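Local coordinates for protein RNA-dependent RNA Polymerase (Bombyx mori cytoplasmic polyhedrosis virus, PDB 6TZ0) that catalyses RNA-templated RNA synthesis, transcribing the double-stranded viral genome into plus strands and probably also making the complementary minus strands during replication, at residues A[56-68]-A[317-331]. Sequence-based numbering, arbitrary orientation.
Sequences SGEDSNGNQLQAT and RALRLSKTQNDVANY
The turn of a two-stranded antiparallel beta hairpin, strands 54-58 and 64-68, docks against two consecutive helices, 309-320 and 325-339. Asn61, in the type I turn Asp59-Gly62, reaches helix 325-339 with both ends of its amide, a group suited to giving and accepting at once. Asn61 ND2 donates to Asp327 O (3.0 Å), which already takes the helical bond from Tyr331 N, while Asn61 OD1 accepts from Asn330 ND2 (2.6 Å, N-H...O angle 151°). Held by these two bonds, the amide stands nearly upright on the Tyr331 ring, planes 85° apart, with ND2 over one face and Ala318 CB over the other. The same tyrosine sends its OH to Asp59 OD2 (2.5 Å), on the syn side but tilted out of the carboxylate plane. A chi1 of 61° turns Asp59 OD1 back over its own turn toward Asn63 N, at a modelled distance too short to trust in detail. A long salt bridge joins Asp59 OD2 to Arg317 NE (4.0 Å). The arginine chain, extended from CG to NE, carries its flat guanidinium between Leu65 CD2 on one face and Leu321 CD1 on the other, apolar groups that suit a planar cation's faces. Behind the turn, Ser60 OG bonds to Glu226 and the carbonyl of Ile221. Thr324 and Asp327 form a capping box. The whole is a beta-hairpin turn seated across two successive helices, the second N-capped.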
loop_
_atom_site.group_PDB
_atom_site.type_symbol
_atom_site.label_atom_id
_atom_site.label_comp_id
_atom_site.label_asym_id
_atom_site.label_seq_id
_atom_site.Cartn_x
_atom_site.Cartn_y
_atom_site.Cartn_z
ATOM N N SER A 56 -15.253 19.487 41.455
ATOM C CA SER A 56 -13.930 19.642 42.033
ATOM C C SER A 56 -13.302 18.271 42.233
ATOM O O SER A 56 -14.000 17.274 42.431
ATOM C CB SER A 56 -13.992 20.400 43.363
ATOM O OG SER A 56 -12.706 20.532 43.934
ATOM N N GLY A 57 -11.979 18.231 42.170
ATOM C CA GLY A 57 -11.261 16.987 42.333
ATOM C C GLY A 57 -9.819 17.150 41.900
ATOM O O GLY A 57 -9.326 18.266 41.726
ATOM N N GLU A 58 -9.160 16.014 41.716
ATOM C CA GLU A 58 -7.734 15.974 41.436
ATOM C C GLU A 58 -7.464 15.814 39.945
ATOM O O GLU A 58 -8.319 15.370 39.178
ATOM C CB GLU A 58 -7.073 14.830 42.202
ATOM C CG GLU A 58 -7.070 15.010 43.700
ATOM C CD GLU A 58 -6.462 13.825 44.417
ATOM O OE1 GLU A 58 -6.165 12.816 43.748
ATOM O OE2 GLU A 58 -6.280 13.899 45.649
ATOM N N ASP A 59 -6.250 16.176 39.546
ATOM C CA ASP A 59 -5.807 16.002 38.170
ATOM C C ASP A 59 -5.117 14.642 38.033
ATOM O O ASP A 59 -5.254 13.772 38.897
ATOM C CB ASP A 59 -4.928 17.186 37.735
ATOM C CG ASP A 59 -3.662 17.347 38.566
ATOM O OD1 ASP A 59 -3.461 16.627 39.563
ATOM O OD2 ASP A 59 -2.849 18.223 38.216
ATOM N N SER A 60 -4.374 14.442 36.944
ATOM C CA SER A 60 -3.656 13.189 36.743
ATOM C C SER A 60 -2.483 13.021 37.697
ATOM O O SER A 60 -1.991 11.901 37.856
ATOM C CB SER A 60 -3.153 13.095 35.307
ATOM O OG SER A 60 -4.232 13.038 34.399
ATOM N N ASN A 61 -2.018 14.095 38.330
ATOM C CA ASN A 61 -0.885 14.020 39.240
ATOM C C ASN A 61 -1.249 14.427 40.663
ATOM O O ASN A 61 -0.358 14.670 41.479
ATOM C CB ASN A 61 0.270 14.864 38.704
ATOM C CG ASN A 61 0.988 14.188 37.554
ATOM O OD1 ASN A 61 1.336 13.011 37.639
ATOM N ND2 ASN A 61 1.171 14.904 36.466
ATOM N N GLY A 62 -2.538 14.492 40.979
ATOM C CA GLY A 62 -2.982 14.657 42.346
ATOM C C GLY A 62 -3.151 16.078 42.832
ATOM O O GLY A 62 -3.204 16.290 44.048
ATOM N N ASN A 63 -3.237 17.055 41.940
ATOM C CA ASN A 63 -3.429 18.443 42.331
ATOM C C ASN A 63 -4.885 18.837 42.126
ATOM O O ASN A 63 -5.524 18.393 41.171
ATOM C CB ASN A 63 -2.517 19.357 41.520
ATOM C CG ASN A 63 -1.053 19.023 41.704
ATOM O OD1 ASN A 63 -0.385 18.587 40.770
ATOM N ND2 ASN A 63 -0.547 19.230 42.908
ATOM N N GLN A 64 -5.398 19.682 43.018
ATOM C CA GLN A 64 -6.817 20.025 43.013
ATOM C C GLN A 64 -7.163 20.926 41.838
ATOM O O GLN A 64 -6.504 21.944 41.609
ATOM C CB GLN A 64 -7.201 20.704 44.324
ATOM C CG GLN A 64 -7.169 19.785 45.521
ATOM C CD GLN A 64 -8.255 18.734 45.458
ATOM O OE1 GLN A 64 -9.383 19.016 45.058
ATOM N NE2 GLN A 64 -7.922 17.514 45.851
ATOM N N LEU A 65 -8.207 20.558 41.099
ATOM C CA LEU A 65 -8.608 21.307 39.919
ATOM C C LEU A 65 -10.122 21.463 39.927
ATOM O O LEU A 65 -10.844 20.625 40.469
ATOM C CB LEU A 65 -8.090 20.610 38.644
ATOM C CG LEU A 65 -8.019 21.323 37.288
ATOM C CD1 LEU A 65 -9.267 21.192 36.484
ATOM C CD2 LEU A 65 -7.720 22.799 37.498
ATOM N N GLN A 66 -10.593 22.567 39.347
ATOM C CA GLN A 66 -12.007 22.926 39.328
ATOM C C GLN A 66 -12.444 23.214 37.902
ATOM O O GLN A 66 -11.814 24.019 37.212
ATOM C CB GLN A 66 -12.269 24.154 40.199
ATOM C CG GLN A 66 -12.069 23.914 41.676
ATOM C CD GLN A 66 -12.189 25.184 42.482
ATOM O OE1 GLN A 66 -12.323 26.273 41.927
ATOM N NE2 GLN A 66 -12.144 25.053 43.800
ATOM N N ALA A 67 -13.526 22.575 37.466
ATOM C CA ALA A 67 -14.066 22.817 36.138
ATOM C C ALA A 67 -15.586 22.845 36.196
ATOM O O ALA A 67 -16.201 22.473 37.198
ATOM C CB ALA A 67 -13.582 21.772 35.131
ATOM N N THR A 68 -16.188 23.296 35.097
ATOM C CA THR A 68 -17.622 23.539 35.015
ATOM C C THR A 68 -18.145 22.960 33.711
ATOM O O THR A 68 -17.559 23.198 32.652
ATOM C CB THR A 68 -17.928 25.042 35.094
ATOM O OG1 THR A 68 -17.436 25.566 36.333
ATOM C CG2 THR A 68 -19.421 25.307 35.008
ATOM N N ARG A 317 -1.142 25.023 33.559
ATOM C CA ARG A 317 -1.108 24.280 34.814
ATOM C C ARG A 317 -0.126 23.116 34.756
ATOM O O ARG A 317 0.610 22.865 35.716
ATOM C CB ARG A 317 -2.514 23.776 35.123
ATOM C CG ARG A 317 -2.664 23.043 36.419
ATOM C CD ARG A 317 -4.106 22.631 36.622
ATOM N NE ARG A 317 -4.276 21.899 37.865
ATOM C CZ ARG A 317 -4.493 22.481 39.038
ATOM N NH1 ARG A 317 -4.623 21.747 40.129
ATOM N NH2 ARG A 317 -4.569 23.799 39.122
ATOM N N ALA A 318 -0.102 22.394 33.634
ATOM C CA ALA A 318 0.844 21.292 33.468
ATOM C C ALA A 318 2.276 21.795 33.327
ATOM O O ALA A 318 3.219 21.117 33.749
ATOM C CB ALA A 318 0.457 20.455 32.254
ATOM N N LEU A 319 2.457 22.966 32.714
ATOM C CA LEU A 319 3.773 23.596 32.637
ATOM C C LEU A 319 4.294 23.970 34.017
ATOM O O LEU A 319 5.497 23.879 34.280
ATOM C CB LEU A 319 3.714 24.841 31.750
ATOM C CG LEU A 319 4.127 24.824 30.280
ATOM C CD1 LEU A 319 5.609 24.604 30.216
ATOM C CD2 LEU A 319 3.413 23.770 29.471
ATOM N N ARG A 320 3.407 24.401 34.915
ATOM C CA ARG A 320 3.884 24.896 36.203
ATOM C C ARG A 320 4.014 23.786 37.240
ATOM O O ARG A 320 5.033 23.701 37.931
ATOM C CB ARG A 320 2.963 25.997 36.710
ATOM C CG ARG A 320 2.987 27.227 35.840
ATOM C CD ARG A 320 4.339 27.894 35.922
ATOM N NE ARG A 320 4.381 29.146 35.178
ATOM C CZ ARG A 320 5.465 29.906 35.069
ATOM N NH1 ARG A 320 5.422 31.035 34.375
ATOM N NH2 ARG A 320 6.594 29.536 35.656
ATOM N N LEU A 321 3.008 22.925 37.370
ATOM C CA LEU A 321 2.896 22.036 38.520
ATOM C C LEU A 321 3.594 20.694 38.326
ATOM O O LEU A 321 3.338 19.761 39.094
ATOM C CB LEU A 321 1.428 21.805 38.869
ATOM C CG LEU A 321 0.641 23.003 39.386
ATOM C CD1 LEU A 321 -0.800 22.612 39.613
ATOM C CD2 LEU A 321 1.257 23.532 40.661
ATOM N N SER A 322 4.467 20.572 37.337
ATOM C CA SER A 322 5.206 19.339 37.105
ATOM C C SER A 322 6.582 19.444 37.746
ATOM O O SER A 322 7.254 20.474 37.626
ATOM C CB SER A 322 5.326 19.051 35.610
ATOM O OG SER A 322 6.067 20.063 34.958
ATOM N N LYS A 323 6.988 18.384 38.441
ATOM C CA LYS A 323 8.258 18.352 39.149
ATOM C C LYS A 323 9.138 17.173 38.782
ATOM O O LYS A 323 10.357 17.273 38.915
ATOM C CB LYS A 323 8.034 18.331 40.668
ATOM C CG LYS A 323 7.680 19.676 41.270
ATOM C CD LYS A 323 6.184 19.893 41.338
ATOM C CE LYS A 323 5.858 21.185 42.058
ATOM N NZ LYS A 323 6.360 22.358 41.284
ATOM N N THR A 324 8.565 16.063 38.349
ATOM C CA THR A 324 9.316 14.906 37.897
ATOM C C THR A 324 9.089 14.716 36.405
ATOM O O THR A 324 8.332 15.450 35.771
ATOM C CB THR A 324 8.908 13.659 38.684
ATOM O OG1 THR A 324 7.523 13.381 38.461
ATOM C CG2 THR A 324 9.130 13.874 40.162
ATOM N N GLN A 325 9.769 13.723 35.837
ATOM C CA GLN A 325 9.490 13.342 34.459
ATOM C C GLN A 325 8.150 12.626 34.354
ATOM O O GLN A 325 7.461 12.734 33.329
ATOM C CB GLN A 325 10.619 12.458 33.933
ATOM C CG GLN A 325 10.527 12.101 32.464
ATOM C CD GLN A 325 11.607 11.141 32.052
ATOM O OE1 GLN A 325 12.417 10.731 32.869
ATOM N NE2 GLN A 325 11.601 10.742 30.797
ATOM N N ASN A 326 7.754 11.919 35.416
ATOM C CA ASN A 326 6.482 11.211 35.403
ATOM C C ASN A 326 5.310 12.175 35.434
ATOM O O ASN A 326 4.234 11.849 34.924
ATOM C CB ASN A 326 6.394 10.243 36.577
ATOM C CG ASN A 326 7.459 9.184 36.526
ATOM O OD1 ASN A 326 7.931 8.825 35.453
ATOM N ND2 ASN A 326 7.817 8.644 37.681
ATOM N N ASP A 327 5.510 13.369 35.993
ATOM C CA ASP A 327 4.469 14.388 35.974
ATOM C C ASP A 327 4.182 14.849 34.555
ATOM O O ASP A 327 3.018 14.956 34.143
ATOM C CB ASP A 327 4.878 15.570 36.845
ATOM C CG ASP A 327 4.906 15.225 38.305
ATOM O OD1 ASP A 327 4.245 14.244 38.691
ATOM O OD2 ASP A 327 5.557 15.953 39.079
ATOM N N VAL A 328 5.242 15.097 33.785
ATOM C CA VAL A 328 5.101 15.510 32.399
ATOM C C VAL A 328 4.513 14.382 31.569
ATOM O O VAL A 328 3.690 14.625 30.680
ATOM C CB VAL A 328 6.465 15.974 31.857
ATOM C CG1 VAL A 328 6.342 16.498 30.436
ATOM C CG2 VAL A 328 7.049 17.012 32.769
ATOM N N ALA A 329 4.866 13.133 31.890
ATOM C CA ALA A 329 4.300 11.985 31.187
ATOM C C ALA A 329 2.801 11.850 31.435
ATOM O O ALA A 329 2.032 11.581 30.501
ATOM C CB ALA A 329 5.021 10.709 31.615
ATOM N N ASN A 330 2.367 12.070 32.679
ATOM C CA ASN A 330 0.953 11.937 33.010
ATOM C C ASN A 330 0.124 13.052 32.385
ATOM O O ASN A 330 -0.943 12.787 31.809
ATOM C CB ASN A 330 0.770 11.920 34.523
ATOM C CG ASN A 330 1.376 10.696 35.167
ATOM O OD1 ASN A 330 1.302 9.597 34.631
ATOM N ND2 ASN A 330 1.983 10.883 36.329
ATOM N N TYR A 331 0.601 14.302 32.464
ATOM C CA TYR A 331 -0.132 15.383 31.811
ATOM C C TYR A 331 -0.109 15.255 30.294
ATOM O O TYR A 331 -1.068 15.659 29.628
ATOM C CB TYR A 331 0.415 16.751 32.193
ATOM C CG TYR A 331 0.194 17.178 33.614
ATOM C CD1 TYR A 331 -1.085 17.314 34.119
ATOM C CD2 TYR A 331 1.256 17.586 34.406
ATOM C CE1 TYR A 331 -1.298 17.746 35.406
ATOM C CE2 TYR A 331 1.054 18.037 35.695
ATOM C CZ TYR A 331 -0.227 18.107 36.189
ATOM O OH TYR A 331 -0.443 18.547 37.470
#